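Local coordinates for translation initiation factor eif-2b-like protein (Chaetomium thermophilum, PDB 4ZEO), which probably takes part in translation initiation as the delta subunit of eIF2B, the decameric GDP-GTP exchange factor complex that acts on eIF2, at residues L171-F185 with L216-I230. Residues are numbered along the deposited sequence; the frame is centred on the assembly and turned at random.
Sequences LKDSISRLKATLLAF and LTECRPMCFAMGNAI
L178 straddles A225 and A229: its CD1 lies 3.5 Å from A229 CB, while CD2 turns back to A225 CB. Carrying CG anti to the backbone N (chi1 173°) sends both methyls across to these alanines, and the axes of the short helical segments 174-185 and 224-230 come within 8.8 Å at a crossing angle of -35°. L182 adds its CD2 to A229. Farther along, the F185 ring takes I230 CG1 at its edge, and L216 CD1 touches both T181 CG2 (3.9 Å) and the F185 ring at CE1. These helices belong to the helical N-terminal part of the eIF2B alpha/beta/delta fold, alongside its Rossmann-like domain; M166 of helix 157-168 packs on R177 and T181. M226 bends at chi3, bringing CE within 3.6 Å of T181 OG1, which itself bonds R177 O. At the helix starts S174 CB meets C223 SG, and S174 OG is held by N396. R177 NH2 makes a nearly straight bond to P221 O (2.9 Å), within the guanidinium plane, and also reaches a water bound to R220 O. The extended R220 lies over one R177 face, guanidinium centres 4.1 Å apart and planes at 14°; C223 SG lies over the rim of the opposite face. R220 NH1 bonds K172 O weakly. A leucine in place of R177 would probably leave P221 O without this donor and R220 without its stacking partner.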
# COMPACT_ATOMS: atom_id res chain seq x y z
N LEU A 171 0.13 -7.13 10.91
CA LEU A 171 -0.11 -6.56 9.59
C LEU A 171 0.20 -5.08 9.63
O LEU A 171 -0.50 -4.33 10.31
CB LEU A 171 -1.55 -6.73 9.14
CG LEU A 171 -2.09 -8.07 8.71
CD1 LEU A 171 -3.61 -7.99 8.69
CD2 LEU A 171 -1.52 -8.45 7.36
N LYS A 172 1.22 -4.64 8.89
CA LYS A 172 1.63 -3.24 8.99
C LYS A 172 1.27 -2.35 7.81
O LYS A 172 0.67 -1.31 8.01
CB LYS A 172 3.15 -3.15 9.24
CG LYS A 172 3.66 -4.16 10.21
CD LYS A 172 5.12 -3.95 10.55
CE LYS A 172 5.57 -4.94 11.63
NZ LYS A 172 6.37 -4.31 12.73
N ASP A 173 1.63 -2.73 6.60
CA ASP A 173 1.39 -1.83 5.47
C ASP A 173 -0.08 -1.81 5.04
O ASP A 173 -0.84 -2.73 5.30
CB ASP A 173 2.30 -2.20 4.30
CG ASP A 173 2.05 -3.58 3.80
OD1 ASP A 173 2.17 -4.53 4.61
OD2 ASP A 173 1.73 -3.72 2.61
N SER A 174 -0.46 -0.70 4.40
CA SER A 174 -1.83 -0.45 3.99
C SER A 174 -2.34 -1.48 2.98
O SER A 174 -3.52 -1.83 3.00
CB SER A 174 -1.95 0.96 3.41
OG SER A 174 -1.02 1.16 2.38
N ILE A 175 -1.47 -1.91 2.07
CA ILE A 175 -1.86 -2.89 1.06
C ILE A 175 -2.12 -4.27 1.66
O ILE A 175 -3.12 -4.91 1.30
CB ILE A 175 -0.79 -2.95 -0.04
CG1 ILE A 175 -0.84 -1.62 -0.79
CG2 ILE A 175 -1.05 -4.04 -1.03
CD1 ILE A 175 -2.22 -1.27 -1.27
N SER A 176 -1.26 -4.73 2.58
CA SER A 176 -1.46 -6.00 3.28
C SER A 176 -2.73 -5.93 4.10
O SER A 176 -3.50 -6.88 4.17
CB SER A 176 -0.32 -6.32 4.24
OG SER A 176 0.86 -6.65 3.58
N ARG A 177 -2.92 -4.79 4.74
CA ARG A 177 -4.10 -4.60 5.55
C ARG A 177 -5.34 -4.68 4.66
O ARG A 177 -6.31 -5.37 5.00
CB ARG A 177 -4.04 -3.28 6.31
CG ARG A 177 -3.03 -3.27 7.44
CD ARG A 177 -2.86 -1.85 7.98
NE ARG A 177 -4.09 -1.41 8.63
CZ ARG A 177 -4.35 -0.16 9.01
NH1 ARG A 177 -3.45 0.80 8.80
NH2 ARG A 177 -5.50 0.12 9.60
N LEU A 178 -5.29 -4.03 3.50
CA LEU A 178 -6.44 -4.00 2.59
C LEU A 178 -6.81 -5.41 2.09
O LEU A 178 -7.98 -5.80 2.12
CB LEU A 178 -6.17 -3.05 1.41
CG LEU A 178 -7.24 -3.05 0.30
CD1 LEU A 178 -8.61 -2.66 0.82
CD2 LEU A 178 -6.85 -2.15 -0.86
N LYS A 179 -5.81 -6.16 1.65
CA LYS A 179 -6.04 -7.51 1.14
C LYS A 179 -6.63 -8.43 2.20
O LYS A 179 -7.57 -9.17 1.92
CB LYS A 179 -4.74 -8.11 0.61
CG LYS A 179 -4.94 -9.30 -0.29
CD LYS A 179 -3.64 -10.02 -0.60
CE LYS A 179 -3.89 -11.22 -1.46
NZ LYS A 179 -2.65 -11.86 -2.06
N ALA A 180 -6.09 -8.38 3.42
CA ALA A 180 -6.58 -9.21 4.50
C ALA A 180 -8.05 -8.85 4.78
O ALA A 180 -8.90 -9.73 4.93
CB ALA A 180 -5.72 -9.02 5.76
N THR A 181 -8.34 -7.55 4.76
CA THR A 181 -9.68 -7.05 4.96
C THR A 181 -10.65 -7.52 3.88
O THR A 181 -11.75 -7.97 4.18
CB THR A 181 -9.70 -5.51 4.99
OG1 THR A 181 -8.81 -5.03 6.00
CG2 THR A 181 -11.11 -4.98 5.27
N LEU A 182 -10.24 -7.40 2.62
CA LEU A 182 -11.11 -7.80 1.51
C LEU A 182 -11.40 -9.30 1.56
O LEU A 182 -12.52 -9.72 1.29
CB LEU A 182 -10.48 -7.43 0.16
CG LEU A 182 -10.42 -5.90 -0.03
CD1 LEU A 182 -9.78 -5.47 -1.35
CD2 LEU A 182 -11.79 -5.33 0.10
N LEU A 183 -10.40 -10.10 1.91
CA LEU A 183 -10.60 -11.54 2.03
C LEU A 183 -11.51 -11.91 3.21
O LEU A 183 -12.32 -12.82 3.10
CB LEU A 183 -9.27 -12.26 2.18
CG LEU A 183 -8.38 -12.29 0.94
CD1 LEU A 183 -7.05 -12.94 1.27
CD2 LEU A 183 -9.08 -12.99 -0.22
N ALA A 184 -11.37 -11.22 4.34
CA ALA A 184 -12.25 -11.47 5.47
C ALA A 184 -13.69 -11.09 5.10
O ALA A 184 -14.65 -11.83 5.41
CB ALA A 184 -11.79 -10.71 6.70
N PHE A 185 -13.83 -9.94 4.45
CA PHE A 185 -15.14 -9.48 3.97
C PHE A 185 -15.74 -10.48 2.98
O PHE A 185 -16.95 -10.69 2.90
CB PHE A 185 -15.03 -8.11 3.29
CG PHE A 185 -14.89 -6.96 4.24
CD1 PHE A 185 -14.90 -7.16 5.61
CD2 PHE A 185 -14.82 -5.66 3.76
CE1 PHE A 185 -14.80 -6.08 6.49
CE2 PHE A 185 -14.73 -4.58 4.63
CZ PHE A 185 -14.72 -4.79 5.99
N LEU A 216 -12.74 -3.11 13.10
CA LEU A 216 -11.42 -2.91 12.51
C LEU A 216 -10.84 -1.53 12.85
O LEU A 216 -9.62 -1.38 13.07
CB LEU A 216 -11.47 -3.11 10.99
CG LEU A 216 -11.65 -4.56 10.56
CD1 LEU A 216 -11.89 -4.67 9.06
CD2 LEU A 216 -10.46 -5.39 11.02
N THR A 217 -11.72 -0.53 12.87
CA THR A 217 -11.35 0.84 13.21
C THR A 217 -10.89 0.93 14.64
O THR A 217 -10.02 1.73 14.97
CB THR A 217 -12.53 1.81 12.99
OG1 THR A 217 -12.94 1.76 11.62
CG2 THR A 217 -12.12 3.23 13.32
N GLU A 218 -11.50 0.14 15.50
CA GLU A 218 -11.13 0.08 16.90
C GLU A 218 -9.73 -0.52 17.08
O GLU A 218 -8.97 -0.04 17.91
CB GLU A 218 -12.17 -0.73 17.69
CG GLU A 218 -13.41 0.09 18.08
CD GLU A 218 -14.70 -0.73 18.25
OE1 GLU A 218 -14.66 -1.98 18.39
OE2 GLU A 218 -15.77 -0.10 18.27
N CYS A 219 -9.41 -1.56 16.29
CA CYS A 219 -8.10 -2.21 16.30
C CYS A 219 -6.99 -1.27 15.86
O CYS A 219 -5.91 -1.26 16.43
CB CYS A 219 -8.07 -3.45 15.41
SG CYS A 219 -9.15 -4.76 15.95
N ARG A 220 -7.27 -0.53 14.79
CA ARG A 220 -6.35 0.48 14.30
C ARG A 220 -7.09 1.45 13.40
O ARG A 220 -7.95 1.03 12.63
CB ARG A 220 -5.18 -0.17 13.56
CG ARG A 220 -4.09 0.80 13.15
CD ARG A 220 -2.95 0.12 12.42
NE ARG A 220 -2.06 1.12 11.84
CZ ARG A 220 -0.97 0.85 11.13
NH1 ARG A 220 -0.61 -0.41 10.91
NH2 ARG A 220 -0.24 1.84 10.64
N PRO A 221 -6.73 2.74 13.45
CA PRO A 221 -7.33 3.66 12.49
C PRO A 221 -7.08 3.16 11.07
O PRO A 221 -5.98 2.69 10.75
CB PRO A 221 -6.59 4.97 12.77
CG PRO A 221 -6.28 4.90 14.22
CD PRO A 221 -5.87 3.46 14.42
N MET A 222 -8.11 3.18 10.24
CA MET A 222 -8.04 2.63 8.90
C MET A 222 -7.21 3.49 7.95
O MET A 222 -7.27 4.72 8.01
CB MET A 222 -9.44 2.44 8.33
CG MET A 222 -10.26 1.41 9.07
SD MET A 222 -11.75 0.95 8.14
CE MET A 222 -12.26 2.56 7.55
N CYS A 223 -6.47 2.83 7.06
CA CYS A 223 -5.71 3.51 6.02
C CYS A 223 -6.66 3.95 4.87
O CYS A 223 -7.82 3.52 4.80
CB CYS A 223 -4.60 2.58 5.51
SG CYS A 223 -5.13 0.90 4.98
N PHE A 224 -6.17 4.81 3.97
CA PHE A 224 -6.98 5.28 2.85
C PHE A 224 -7.45 4.11 1.98
O PHE A 224 -8.58 4.11 1.49
CB PHE A 224 -6.20 6.27 1.98
CG PHE A 224 -6.01 7.60 2.61
CD1 PHE A 224 -6.76 7.99 3.70
CD2 PHE A 224 -5.08 8.49 2.11
CE1 PHE A 224 -6.57 9.23 4.30
CE2 PHE A 224 -4.89 9.74 2.70
CZ PHE A 224 -5.65 10.10 3.80
N ALA A 225 -6.58 3.10 1.83
CA ALA A 225 -6.86 1.93 0.99
C ALA A 225 -8.13 1.21 1.44
O ALA A 225 -9.02 0.92 0.62
CB ALA A 225 -5.68 0.96 1.00
N MET A 226 -8.23 0.98 2.75
CA MET A 226 -9.40 0.39 3.35
C MET A 226 -10.60 1.33 3.21
O MET A 226 -11.69 0.89 2.86
CB MET A 226 -9.14 0.09 4.83
CG MET A 226 -8.23 -1.10 5.06
SD MET A 226 -7.68 -1.26 6.78
CE MET A 226 -9.23 -1.79 7.52
N GLY A 227 -10.39 2.61 3.47
CA GLY A 227 -11.47 3.57 3.35
C GLY A 227 -12.03 3.58 1.94
O GLY A 227 -13.25 3.59 1.75
N ASN A 228 -11.13 3.57 0.95
CA ASN A 228 -11.55 3.59 -0.46
C ASN A 228 -12.28 2.32 -0.87
O ASN A 228 -13.32 2.38 -1.52
CB ASN A 228 -10.34 3.82 -1.38
CG ASN A 228 -9.86 5.26 -1.37
OD1 ASN A 228 -10.68 6.17 -1.28
ND2 ASN A 228 -8.54 5.47 -1.45
N ALA A 229 -11.75 1.17 -0.48
CA ALA A 229 -12.38 -0.08 -0.85
C ALA A 229 -13.80 -0.18 -0.28
O ALA A 229 -14.72 -0.67 -0.95
CB ALA A 229 -11.53 -1.25 -0.39
N ILE A 230 -13.97 0.27 0.97
CA ILE A 230 -15.24 0.26 1.68
C ILE A 230 -16.26 1.15 0.99
O ILE A 230 -17.43 0.77 0.82
CB ILE A 230 -15.04 0.69 3.16
CG1 ILE A 230 -14.41 -0.46 3.95
CG2 ILE A 230 -16.36 1.08 3.83
CD1 ILE A 230 -14.01 -0.10 5.37
O HOH W 1 -7.92 -0.95 10.88